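Local coordinates for protein acetylene hydratase (Pelobacter acetylenicus, PDB 2E7Z) that catalyses the hydration of acetylene to acetaldehyde, using a tungsten-bis(molybdopterin guanine dinucleotide) cofactor and one [4Fe-4S] cluster, at residues 461-466 against 515-520; 113-118 against 489-494; 475-480 against 526-531; 330-335 against 520-525. All coordinates share one frame; numbering follows the deposited sequence.

Interaction 1 of 4, residues 461-466 against 515-520; sequences ERPVVQ and ELINYR. With MGD (2-amino-5,6-dimercapto-7-methyl-3,7,8a,9-tetrahydro-8-oxa-1,3,9,10-tetraaza-anthracen-4-one guanosine dinucleotide), chain E.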
# COMPACT_ATOMS: atom_id res chain seq x y z
N GLU A 461 -16.58 -11.31 10.91
CA GLU A 461 -17.54 -10.80 11.88
C GLU A 461 -18.25 -9.54 11.40
O GLU A 461 -18.86 -8.81 12.21
CB GLU A 461 -16.85 -10.47 13.20
CG GLU A 461 -16.08 -11.65 13.82
CD GLU A 461 -15.20 -11.24 14.99
OE1 GLU A 461 -14.84 -10.03 15.11
OE2 GLU A 461 -14.88 -12.13 15.80
N ARG A 462 -18.20 -9.25 10.10
CA ARG A 462 -18.74 -7.98 9.63
C ARG A 462 -19.24 -8.02 8.19
O ARG A 462 -18.65 -8.69 7.34
CB ARG A 462 -17.68 -6.88 9.77
CG ARG A 462 -16.41 -7.09 8.89
CD ARG A 462 -15.33 -6.10 9.30
NE ARG A 462 -14.10 -6.27 8.54
CZ ARG A 462 -12.88 -6.19 9.08
NH1 ARG A 462 -11.80 -6.34 8.32
NH2 ARG A 462 -12.73 -5.92 10.39
N PRO A 463 -20.30 -7.25 7.91
CA PRO A 463 -20.68 -7.04 6.51
C PRO A 463 -19.76 -5.98 5.90
O PRO A 463 -19.24 -5.13 6.64
CB PRO A 463 -22.08 -6.48 6.63
CG PRO A 463 -22.05 -5.67 7.90
CD PRO A 463 -21.13 -6.45 8.84
N VAL A 464 -19.59 -6.01 4.59
CA VAL A 464 -18.86 -4.94 3.89
C VAL A 464 -19.51 -4.66 2.54
O VAL A 464 -19.83 -5.59 1.80
CB VAL A 464 -17.37 -5.33 3.62
CG1 VAL A 464 -16.64 -4.21 2.87
CG2 VAL A 464 -16.63 -5.64 4.90
N VAL A 465 -19.71 -3.38 2.26
CA VAL A 465 -19.96 -2.94 0.89
C VAL A 465 -18.66 -2.36 0.35
O VAL A 465 -18.04 -1.51 0.98
CB VAL A 465 -21.07 -1.85 0.86
CG1 VAL A 465 -21.12 -1.12 -0.50
CG2 VAL A 465 -22.42 -2.47 1.18
N GLN A 466 -18.26 -2.83 -0.83
CA GLN A 466 -17.08 -2.31 -1.51
C GLN A 466 -17.51 -1.37 -2.64
O GLN A 466 -18.68 -1.36 -3.01
CB GLN A 466 -16.28 -3.47 -2.11
CG GLN A 466 -15.68 -4.33 -1.01
CD GLN A 466 -14.63 -5.29 -1.52
OE1 GLN A 466 -14.81 -5.92 -2.55
NE2 GLN A 466 -13.51 -5.42 -0.77
N GLU A 515 -26.41 1.54 9.44
CA GLU A 515 -27.04 2.73 8.85
C GLU A 515 -26.11 3.43 7.86
O GLU A 515 -26.55 3.97 6.84
CB GLU A 515 -27.49 3.70 9.94
CG GLU A 515 -28.71 3.24 10.72
CD GLU A 515 -29.33 4.32 11.61
OE1 GLU A 515 -28.94 5.50 11.56
OE2 GLU A 515 -30.23 3.92 12.38
N LEU A 516 -24.83 3.46 8.18
CA LEU A 516 -23.83 4.05 7.30
C LEU A 516 -23.68 3.25 6.00
O LEU A 516 -23.62 3.85 4.91
CB LEU A 516 -22.51 4.15 8.07
CG LEU A 516 -21.30 4.65 7.27
CD1 LEU A 516 -21.57 6.05 6.67
CD2 LEU A 516 -20.10 4.70 8.20
N ILE A 517 -23.67 1.92 6.11
CA ILE A 517 -23.73 1.06 4.92
C ILE A 517 -24.96 1.41 4.06
O ILE A 517 -24.86 1.60 2.85
CB ILE A 517 -23.69 -0.45 5.30
CG1 ILE A 517 -22.27 -0.86 5.75
CG2 ILE A 517 -24.18 -1.29 4.12
CD1 ILE A 517 -22.21 -2.24 6.46
N ASN A 518 -26.12 1.51 4.69
CA ASN A 518 -27.33 1.80 3.92
C ASN A 518 -27.25 3.16 3.28
O ASN A 518 -27.81 3.35 2.20
CB ASN A 518 -28.56 1.66 4.82
CG ASN A 518 -28.94 0.22 5.03
OD1 ASN A 518 -28.68 -0.62 4.18
ND2 ASN A 518 -29.55 -0.08 6.18
N TYR A 519 -26.55 4.09 3.92
CA TYR A 519 -26.32 5.40 3.29
C TYR A 519 -25.40 5.30 2.06
O TYR A 519 -25.69 5.85 1.00
CB TYR A 519 -25.77 6.41 4.30
CG TYR A 519 -25.51 7.78 3.67
CD1 TYR A 519 -26.55 8.56 3.17
CD2 TYR A 519 -24.21 8.27 3.55
CE1 TYR A 519 -26.28 9.79 2.57
CE2 TYR A 519 -23.94 9.51 2.97
CZ TYR A 519 -24.98 10.25 2.49
OH TYR A 519 -24.71 11.47 1.89
N ARG A 520 -24.29 4.56 2.21
CA ARG A 520 -23.38 4.35 1.09
C ARG A 520 -24.13 3.81 -0.15
O ARG A 520 -23.89 4.27 -1.27
CB ARG A 520 -22.26 3.41 1.55
CG ARG A 520 -21.27 2.93 0.51
CD ARG A 520 -20.26 4.03 0.10
NE ARG A 520 -19.15 3.38 -0.62
CZ ARG A 520 -18.53 3.84 -1.71
NH1 ARG A 520 -18.87 4.97 -2.34
NH2 ARG A 520 -17.57 3.09 -2.23
PB MGD E . 0.80 -3.79 9.21
O1B MGD E . 1.85 -2.72 9.37
O2B MGD E . 1.15 -5.21 9.43
O3B MGD E . 0.12 -3.73 7.75
O3A MGD E . 0.48 -1.93 6.03
PA MGD E . -0.67 -2.56 6.98
O1A MGD E . -1.72 -3.28 6.19
O2A MGD E . -1.05 -1.46 7.92
O5' MGD E . -0.40 -3.38 10.21
C5' MGD E . -1.69 -3.93 10.01
C4' MGD E . -2.32 -4.04 11.39
O4' MGD E . -3.72 -4.30 11.19
C3' MGD E . -1.83 -5.24 12.19
O3' MGD E . -1.32 -4.78 13.45
C2' MGD E . -3.04 -6.18 12.36
O2' MGD E . -3.13 -6.90 13.61
C1' MGD E . -4.18 -5.20 12.23
N9 MGD E . -5.45 -5.73 11.71
C8 MGD E . -5.62 -6.65 10.73
N7 MGD E . -6.93 -6.81 10.45
C5 MGD E . -7.60 -5.93 11.22
C6 MGD E . -8.98 -5.55 11.44
O6 MGD E . -9.91 -6.10 10.80
N1 MGD E . -9.20 -4.57 12.32
C2 MGD E . -8.27 -3.99 13.08
N2 MGD E . -8.64 -3.01 13.95
N3 MGD E . -6.99 -4.29 12.94
C4 MGD E . -6.62 -5.23 12.04
C10 MGD E . 0.71 -2.55 4.77
C11 MGD E . 1.53 -1.58 3.95
O11 MGD E . 2.80 -1.51 4.60
C12 MGD E . 1.67 -2.08 2.54
S12 MGD E . 0.25 -2.48 1.67
C13 MGD E . 2.88 -2.15 1.95
S13 MGD E . 3.09 -2.83 0.40
C14 MGD E . 4.14 -1.67 2.60
N15 MGD E . 5.02 -2.76 2.98
C16 MGD E . 6.12 -2.37 3.68
C17 MGD E . 7.43 -3.04 3.61
O17 MGD E . 7.59 -4.03 2.86
N18 MGD E . 8.43 -2.54 4.36
C19 MGD E . 8.28 -1.46 5.17
N19 MGD E . 9.32 -1.02 5.91
N20 MGD E . 7.11 -0.83 5.30
C21 MGD E . 6.04 -1.22 4.59
N22 MGD E . 4.89 -0.55 4.70
C23 MGD E . 3.77 -0.82 3.83
O HOH W 1 -17.63 1.20 0.25
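Ile517 meets two residues of the extended loop 461-466 with two different methyl groups. Its CD1 lies 3.7 Å from CG of the Pro463 ring, and its CG2 is 3.6 Å from CG2 of Val465. The first torsion divides the work: CG1 stands anti to the carbonyl carbon (chi1 -73°) and starts the branch that ends on Pro463, whereas CG2 is anti to the backbone N and faces the valine. The other methyl of Val465, CG1, approaches the aliphatic part of Arg520 more loosely, at 4.2 Å from CG.

No direct hydrogen bond joins the two segments; the polar link runs through one water. This water donates to Val465 O and accepts from Arg520 NE, both at 2.8 Å, and it lies in the plane of the guanidinium, at its edge. The far end of the same group turns to another loop, where NH1 bonds to Val332 O.

Arg462 belongs to the cofactor side of the loop. Its chain is extended from CG to NE, and both NH1 (3.1 Å) and NH2 (2.9 Å) donate to O6 of the guanine of MGD, the NH2 bond being the straighter at 155°. Asp457 forms a salt bridge with NH2 and Gln7 accepts from NH1, which would hold the guanidinium in its orientation toward the base.

The loop thus runs between cofactor and helix 513-520. Trp528 and Tyr531 of helix 528-531 also pack on Val465, Tyr116 OH receives the Val465 N-H, and Val464 is hydrogen-bonded through its backbone to Ser478.

Interaction 2 of 4, residues 113-118 against 489-494; sequences QSEYGT and KDEYYF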
# COMPACT_ATOMS: atom_id res chain seq x y z
N GLN A 113 -12.38 -1.79 6.29
CA GLN A 113 -13.50 -1.67 5.33
C GLN A 113 -14.80 -1.45 6.09
O GLN A 113 -15.82 -2.13 5.83
CB GLN A 113 -13.54 -2.89 4.41
CG GLN A 113 -12.25 -2.95 3.65
CD GLN A 113 -12.31 -3.76 2.37
OE1 GLN A 113 -13.26 -3.66 1.56
NE2 GLN A 113 -11.27 -4.54 2.14
N SER A 114 -14.76 -0.43 6.97
CA SER A 114 -15.86 -0.20 7.89
C SER A 114 -16.22 1.26 8.13
O SER A 114 -17.23 1.49 8.77
CB SER A 114 -15.55 -0.84 9.25
OG SER A 114 -15.59 -2.26 9.13
N GLU A 115 -15.46 2.23 7.62
CA GLU A 115 -15.77 3.62 7.99
C GLU A 115 -16.35 4.47 6.86
O GLU A 115 -16.98 5.48 7.15
CB GLU A 115 -14.61 4.31 8.72
CG GLU A 115 -13.23 4.30 8.06
CD GLU A 115 -12.99 5.33 6.97
OE1 GLU A 115 -13.72 6.36 6.84
OE2 GLU A 115 -11.99 5.15 6.21
N TYR A 116 -16.15 4.09 5.59
CA TYR A 116 -16.92 4.65 4.48
C TYR A 116 -16.73 6.17 4.33
O TYR A 116 -17.59 6.85 3.78
CB TYR A 116 -18.40 4.30 4.58
CG TYR A 116 -18.64 2.80 4.56
CD1 TYR A 116 -18.67 2.11 3.36
CD2 TYR A 116 -18.76 2.08 5.74
CE1 TYR A 116 -18.86 0.74 3.32
CE2 TYR A 116 -18.92 0.68 5.73
CZ TYR A 116 -18.96 0.03 4.50
OH TYR A 116 -19.12 -1.34 4.43
N GLY A 117 -15.59 6.69 4.77
CA GLY A 117 -15.30 8.13 4.69
C GLY A 117 -15.44 8.87 6.00
O GLY A 117 -15.05 10.06 6.09
N THR A 118 -15.99 8.20 7.03
CA THR A 118 -16.23 8.91 8.27
C THR A 118 -14.96 9.20 9.08
O THR A 118 -14.99 10.08 9.93
CB THR A 118 -17.27 8.19 9.16
OG1 THR A 118 -16.81 6.88 9.52
CG2 THR A 118 -18.61 8.09 8.44
N LYS A 489 -15.42 -4.23 18.44
CA LYS A 489 -16.38 -3.34 17.82
C LYS A 489 -15.84 -2.91 16.47
O LYS A 489 -14.66 -3.03 16.19
CB LYS A 489 -16.61 -2.08 18.68
CG LYS A 489 -17.10 -2.29 20.10
CD LYS A 489 -18.52 -2.72 20.18
CE LYS A 489 -18.94 -2.92 21.65
NZ LYS A 489 -20.20 -3.68 21.72
N ASP A 490 -16.74 -2.36 15.68
CA ASP A 490 -16.38 -1.88 14.36
C ASP A 490 -15.75 -0.48 14.34
O ASP A 490 -15.88 0.28 15.30
CB ASP A 490 -17.58 -1.98 13.43
CG ASP A 490 -18.60 -0.92 13.67
OD1 ASP A 490 -18.37 0.19 13.16
OD2 ASP A 490 -19.64 -1.18 14.30
N GLU A 491 -15.09 -0.14 13.22
CA GLU A 491 -14.33 1.09 13.18
C GLU A 491 -15.24 2.30 13.27
O GLU A 491 -14.85 3.32 13.85
CB GLU A 491 -13.53 1.13 11.88
CG GLU A 491 -12.47 2.21 11.85
CD GLU A 491 -11.78 2.28 10.49
OE1 GLU A 491 -12.25 1.56 9.56
OE2 GLU A 491 -10.80 3.05 10.34
N TYR A 492 -16.45 2.19 12.70
CA TYR A 492 -17.37 3.32 12.78
C TYR A 492 -17.90 3.54 14.18
O TYR A 492 -18.08 4.70 14.58
CB TYR A 492 -18.53 3.17 11.79
CG TYR A 492 -19.48 4.36 11.86
CD1 TYR A 492 -19.03 5.66 11.62
CD2 TYR A 492 -20.82 4.20 12.24
CE1 TYR A 492 -19.89 6.77 11.73
CE2 TYR A 492 -21.68 5.30 12.32
CZ TYR A 492 -21.20 6.57 12.09
OH TYR A 492 -22.06 7.63 12.22
N TYR A 493 -18.11 2.45 14.93
CA TYR A 493 -18.48 2.60 16.33
C TYR A 493 -17.48 3.51 17.06
O TYR A 493 -17.87 4.47 17.71
CB TYR A 493 -18.57 1.24 17.00
CG TYR A 493 -18.91 1.32 18.45
CD1 TYR A 493 -20.24 1.40 18.87
CD2 TYR A 493 -17.91 1.33 19.42
CE1 TYR A 493 -20.55 1.48 20.22
CE2 TYR A 493 -18.21 1.44 20.76
CZ TYR A 493 -19.54 1.51 21.14
OH TYR A 493 -19.88 1.58 22.47
N PHE A 494 -16.19 3.19 16.95
CA PHE A 494 -15.15 4.01 17.56
C PHE A 494 -15.25 5.46 17.07
O PHE A 494 -15.26 6.38 17.89
CB PHE A 494 -13.75 3.42 17.24
CG PHE A 494 -12.61 4.35 17.57
CD1 PHE A 494 -12.39 4.80 18.85
CD2 PHE A 494 -11.78 4.86 16.56
CE1 PHE A 494 -11.36 5.67 19.17
CE2 PHE A 494 -10.72 5.74 16.88
CZ PHE A 494 -10.52 6.13 18.19
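Thr118 meets the edge of the Tyr492 ring, its OG1 lying 3.3 Å from CD1 and near the ring plane, while its CG2 is 3.8 Å from CE1. The two side chains cross at about a right angle. Glu491 extends alongside Glu115, both pointing the same way, with OE1 of Glu491 3.3 Å from CG of Glu115. The carboxylate planes are turned 81° apart, the two OE2 atoms 4.8 Å from each other. Ser114 and Glu491 touch through their CB atoms at 3.9 Å.

Glu115 to Thr118 form a type I' beta turn leading into helix 118-126. Across the contact, Asp490 is the N-cap of helix 491-501, its OD1 accepting from Tyr493 N at 2.9 Å from above the carboxylate plane. Within the turn, Glu115 O takes both the backbone N and OG1 of Thr118, the latter at 2.8 Å. An alanine in place of Thr118 would probably leave Glu115 O with one donor fewer and open a gap beside the Tyr492 ring edge.

Further out, Gln107 is a polar partner of the Glu491 carboxylate and also bonds Glu115 OE2, Leu119 N donates to Glu115 OE1, Tyr492 OH bonds to Trp510 O, and Ser114 N to the cofactor-binding Glu109.

Interaction 3 of 4, residues 475-480 against 526-531; sequences GNTSQQ and MEWEEY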
# COMPACT_ATOMS: atom_id res chain seq x y z
N GLY A 475 -17.68 -3.26 -6.87
CA GLY A 475 -17.65 -3.67 -5.47
C GLY A 475 -18.16 -5.08 -5.32
O GLY A 475 -19.16 -5.44 -5.95
N ASN A 476 -17.45 -5.89 -4.53
CA ASN A 476 -17.97 -7.18 -4.07
C ASN A 476 -18.62 -7.05 -2.70
O ASN A 476 -18.05 -6.44 -1.80
CB ASN A 476 -16.85 -8.23 -4.00
CG ASN A 476 -16.31 -8.60 -5.37
OD1 ASN A 476 -15.10 -8.73 -5.57
ND2 ASN A 476 -17.21 -8.74 -6.32
N THR A 477 -19.79 -7.64 -2.54
CA THR A 477 -20.41 -7.70 -1.21
C THR A 477 -19.76 -8.78 -0.33
O THR A 477 -19.32 -9.81 -0.83
CB THR A 477 -21.92 -7.97 -1.34
OG1 THR A 477 -22.11 -9.17 -2.10
CG2 THR A 477 -22.60 -6.81 -2.06
N SER A 478 -19.73 -8.50 0.97
CA SER A 478 -19.25 -9.43 1.96
C SER A 478 -20.30 -9.63 3.03
O SER A 478 -20.71 -8.67 3.68
CB SER A 478 -17.98 -8.89 2.60
OG SER A 478 -17.39 -9.92 3.37
N GLN A 479 -20.74 -10.87 3.23
CA GLN A 479 -21.70 -11.16 4.29
C GLN A 479 -21.01 -11.34 5.61
O GLN A 479 -19.87 -11.85 5.67
CB GLN A 479 -22.49 -12.40 3.92
CG GLN A 479 -23.28 -12.27 2.62
CD GLN A 479 -24.16 -13.46 2.41
OE1 GLN A 479 -23.69 -14.56 2.15
NE2 GLN A 479 -25.45 -13.27 2.60
N GLN A 480 -21.72 -10.95 6.68
CA GLN A 480 -21.28 -11.22 8.04
C GLN A 480 -21.48 -12.69 8.40
O GLN A 480 -22.60 -13.20 8.29
CB GLN A 480 -22.08 -10.36 8.99
CG GLN A 480 -21.62 -10.43 10.41
CD GLN A 480 -22.31 -9.45 11.32
OE1 GLN A 480 -23.17 -8.67 10.88
NE2 GLN A 480 -21.94 -9.46 12.58
N MET A 526 -31.79 0.19 -2.47
CA MET A 526 -31.75 -1.03 -1.67
C MET A 526 -31.17 -0.79 -0.29
O MET A 526 -30.30 0.08 -0.12
CB MET A 526 -30.91 -2.12 -2.34
CG MET A 526 -31.48 -2.64 -3.67
SD MET A 526 -30.45 -3.97 -4.32
CE MET A 526 -29.41 -3.05 -5.45
N GLU A 527 -31.62 -1.58 0.68
CA GLU A 527 -30.92 -1.66 1.95
C GLU A 527 -30.05 -2.92 1.94
O GLU A 527 -30.14 -3.74 1.02
CB GLU A 527 -31.90 -1.69 3.13
CG GLU A 527 -32.57 -0.33 3.37
CD GLU A 527 -33.51 -0.28 4.56
OE1 GLU A 527 -33.64 -1.28 5.32
OE2 GLU A 527 -34.13 0.79 4.73
N TRP A 528 -29.23 -3.10 2.98
CA TRP A 528 -28.22 -4.14 2.99
C TRP A 528 -28.77 -5.57 2.86
O TRP A 528 -28.17 -6.42 2.20
CB TRP A 528 -27.34 -3.97 4.23
CG TRP A 528 -26.36 -5.08 4.45
CD1 TRP A 528 -26.35 -5.94 5.52
CD2 TRP A 528 -25.27 -5.48 3.59
NE1 TRP A 528 -25.30 -6.83 5.39
CE2 TRP A 528 -24.65 -6.59 4.21
CE3 TRP A 528 -24.78 -5.01 2.36
CZ2 TRP A 528 -23.54 -7.23 3.64
CZ3 TRP A 528 -23.68 -5.65 1.80
CH2 TRP A 528 -23.07 -6.75 2.46
N GLU A 529 -29.92 -5.85 3.47
CA GLU A 529 -30.48 -7.20 3.38
C GLU A 529 -30.65 -7.64 1.93
O GLU A 529 -30.32 -8.77 1.57
CB GLU A 529 -31.81 -7.30 4.15
CG GLU A 529 -32.52 -8.60 3.88
CD GLU A 529 -33.61 -8.93 4.87
OE1 GLU A 529 -33.94 -8.09 5.74
OE2 GLU A 529 -34.15 -10.06 4.77
N GLU A 530 -31.14 -6.73 1.09
CA GLU A 530 -31.32 -7.03 -0.32
C GLU A 530 -30.00 -6.91 -1.11
O GLU A 530 -29.68 -7.77 -1.94
CB GLU A 530 -32.37 -6.09 -0.91
CG GLU A 530 -32.68 -6.34 -2.38
CD GLU A 530 -33.75 -5.39 -2.96
OE1 GLU A 530 -34.20 -4.43 -2.27
OE2 GLU A 530 -34.15 -5.62 -4.12
N TYR A 531 -29.23 -5.88 -0.81
CA TYR A 531 -28.02 -5.58 -1.54
C TYR A 531 -27.03 -6.73 -1.51
O TYR A 531 -26.40 -7.01 -2.52
CB TYR A 531 -27.36 -4.34 -0.96
CG TYR A 531 -26.31 -3.72 -1.84
CD1 TYR A 531 -26.67 -2.85 -2.88
CD2 TYR A 531 -24.96 -3.94 -1.62
CE1 TYR A 531 -25.72 -2.25 -3.69
CE2 TYR A 531 -23.99 -3.34 -2.41
CZ TYR A 531 -24.37 -2.50 -3.45
OH TYR A 531 -23.43 -1.88 -4.25
O HOH W 2 -24.41 -9.80 6.22
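Trp528 reaches across to the backbone of 475-480 with the six-membered part of its indole. Ser478 O lies at the rim of the ring system, near its plane, 3.2 Å from CZ2 and 3.3 Å from CH2. The carbonyl therefore faces aromatic C-H groups, an approach that is electrostatically favourable although no conventional hydrogen bond is made. CA of Gln479 sits at the same edge, 4.4 Å from CZ2.

Apolar contact is centred on Thr477. Its CG2, anti to the carbonyl carbon, comes obliquely to the Tyr531 ring, 3.7 Å from CD2 and almost as near CE2, while its CB is 4.2 Å from Trp528 CH2. The hydroxyl occupies the other branch and bonds to Gln534 O.

Strand 474-476 pairs with strand 536-538 in a two-stranded antiparallel sheet, and the short helix 528-531 falls between them in sequence. In the residues that follow Asn476, Thr477 is joined by backbone hydrogen bonding to Tyr535. Tyr531 also stacks on Tyr537 of the partner strand.

The polar link is made by water. One molecule accepts from Gln480 N at 3.0 Å and from Trp528 NE1 at 3.2 Å, connecting the indole to the backbone. A leucine in place of Trp528 would probably leave this water without its indole donor and open a gap beside Ser478 O and Thr477. Pro463 and Ile517 also pack on the indole, and Asn518 OD1 accepts from the Trp528 backbone N at the start of the helix.

Interaction 4 of 4, residues 330-335 against 520-525; sequences DLVPIS and RISPTG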
# COMPACT_ATOMS: atom_id res chain seq x y z
N ASP A 330 -22.89 3.90 -8.52
CA ASP A 330 -24.16 3.51 -7.85
C ASP A 330 -24.23 4.02 -6.41
O ASP A 330 -25.29 3.90 -5.78
CB ASP A 330 -24.26 1.97 -7.73
CG ASP A 330 -24.50 1.25 -9.04
OD1 ASP A 330 -24.97 1.86 -10.04
OD2 ASP A 330 -24.22 0.02 -9.04
N LEU A 331 -23.13 4.56 -5.87
CA LEU A 331 -22.97 4.76 -4.42
C LEU A 331 -22.68 6.21 -4.06
O LEU A 331 -22.19 6.98 -4.91
CB LEU A 331 -21.82 3.86 -3.90
CG LEU A 331 -21.82 2.40 -4.31
CD1 LEU A 331 -20.55 1.70 -3.79
CD2 LEU A 331 -23.10 1.73 -3.78
N VAL A 332 -22.96 6.60 -2.82
CA VAL A 332 -22.51 7.91 -2.34
C VAL A 332 -21.00 7.88 -2.23
O VAL A 332 -20.45 7.03 -1.55
CB VAL A 332 -23.12 8.26 -0.97
CG1 VAL A 332 -22.60 9.60 -0.49
CG2 VAL A 332 -24.65 8.28 -1.07
N PRO A 333 -20.29 8.77 -2.94
CA PRO A 333 -18.80 8.69 -2.89
C PRO A 333 -18.23 8.80 -1.47
O PRO A 333 -18.63 9.67 -0.68
CB PRO A 333 -18.35 9.86 -3.79
CG PRO A 333 -19.50 10.02 -4.72
CD PRO A 333 -20.74 9.82 -3.85
N ILE A 334 -17.25 7.95 -1.19
CA ILE A 334 -16.50 8.07 0.06
C ILE A 334 -15.91 9.48 0.15
O ILE A 334 -15.88 10.10 1.21
CB ILE A 334 -15.41 7.01 0.09
CG1 ILE A 334 -16.04 5.62 0.33
CG2 ILE A 334 -14.34 7.32 1.13
CD1 ILE A 334 -15.07 4.44 0.17
N SER A 335 -15.44 10.01 -1.00
CA SER A 335 -14.85 11.33 -1.01
C SER A 335 -15.79 12.39 -0.49
O SER A 335 -15.34 13.32 0.17
CB SER A 335 -14.47 11.74 -2.45
OG SER A 335 -13.51 10.83 -2.98
N ARG A 520 -24.29 4.56 2.21
CA ARG A 520 -23.38 4.35 1.09
C ARG A 520 -24.13 3.81 -0.15
O ARG A 520 -23.89 4.27 -1.27
CB ARG A 520 -22.26 3.41 1.55
CG ARG A 520 -21.27 2.93 0.51
CD ARG A 520 -20.26 4.03 0.10
NE ARG A 520 -19.15 3.38 -0.62
CZ ARG A 520 -18.53 3.84 -1.71
NH1 ARG A 520 -18.87 4.97 -2.34
NH2 ARG A 520 -17.57 3.09 -2.23
N ILE A 521 -25.04 2.85 0.06
CA ILE A 521 -25.79 2.27 -1.06
C ILE A 521 -27.12 2.94 -1.35
O ILE A 521 -27.86 2.47 -2.22
CB ILE A 521 -25.98 0.73 -0.87
CG1 ILE A 521 -26.91 0.45 0.32
CG2 ILE A 521 -24.63 0.07 -0.75
CD1 ILE A 521 -27.22 -1.04 0.57
N SER A 522 -27.41 4.04 -0.66
CA SER A 522 -28.73 4.65 -0.77
C SER A 522 -29.18 4.99 -2.21
O SER A 522 -30.37 4.86 -2.50
CB SER A 522 -28.86 5.83 0.20
OG SER A 522 -27.90 6.82 -0.07
N PRO A 523 -28.26 5.41 -3.12
CA PRO A 523 -28.77 5.75 -4.47
C PRO A 523 -29.38 4.55 -5.21
O PRO A 523 -30.15 4.75 -6.15
CB PRO A 523 -27.53 6.28 -5.18
CG PRO A 523 -26.60 6.69 -4.08
CD PRO A 523 -26.81 5.66 -3.02
N THR A 524 -29.07 3.32 -4.79
CA THR A 524 -29.61 2.10 -5.42
C THR A 524 -31.07 1.83 -5.02
O THR A 524 -31.74 0.99 -5.64
CB THR A 524 -28.80 0.83 -5.02
OG1 THR A 524 -29.06 0.50 -3.65
CG2 THR A 524 -27.28 1.02 -5.21
N GLY A 525 -31.53 2.50 -3.97
CA GLY A 525 -32.85 2.21 -3.40
C GLY A 525 -32.90 0.93 -2.58
O GLY A 525 -33.95 0.60 -2.02
O HOH W 3 -19.35 6.36 -5.04
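The guanidinium of Arg520 is held between two aliphatic side chains. Leu331 CD1 lies 3.5 Å above one face and Ile334 CG1 3.7 Å above the opposite face, each over the centre of the group. At its edge, NH1 donates to Val332 O at 2.7 Å; the acceptor is only 9° out of the guanidinium plane, although the donor stands above the plane of the Val332 carbonyl. The bend at chi2 (75°) starts the chain's turn toward the 330-335 loop. NH1 also makes a weak bond to a water that donates to Leu331 O, and Glu470 is a distant, weak ion-pair partner.

Arg520 uses its backbone as well: Val332 N donates to Arg520 O at 2.9 Å, in the carbonyl plane. Main chain and side chain of one arginine thus grip both the N-H and the C=O of Val332.

Beyond this pair the contact is largely van der Waals. Leu331 CD2 touches Ile521 CG2 at 3.8 Å, and the side chains of Val332 and Pro523 cross at about a right angle, CG2 3.9 Å from CD. Asp330 O is 3.3 Å from CB of Pro523.

The arrangement sits at a helix C-terminus. Ile521 is the first residue to leave the helical conformation of 513-520, a 3-10 turn at 522-524 follows, and Ile521 O accepts from both N and OG1 of Thr524. Arg520, the last residue of the helix, joins this C-terminus to the segment that leads into helix 334-337.

Interactions 1, 3 and 4 lie close together on one side of the chain's centre, with contact centres 7 to 12 Å apart, and interaction 2 lies 9 Å from interaction 1. Helix 513-520 is the common element: interactions 1 and 4 share Arg520, and helices 491-501 and 528-531 precede and follow it in sequence. Along the chain, interaction 1 is nested within the loop closed by interaction 4, whereas the other pairs cross. Interactions 2 and 3 do not touch, and loop 461-466 bridges them, meeting Gln113 and Tyr116 as well as Ser478. The cluster ties distant parts of the sequence together, and through interaction 1 it reaches the guanine of one of the two MGD groups.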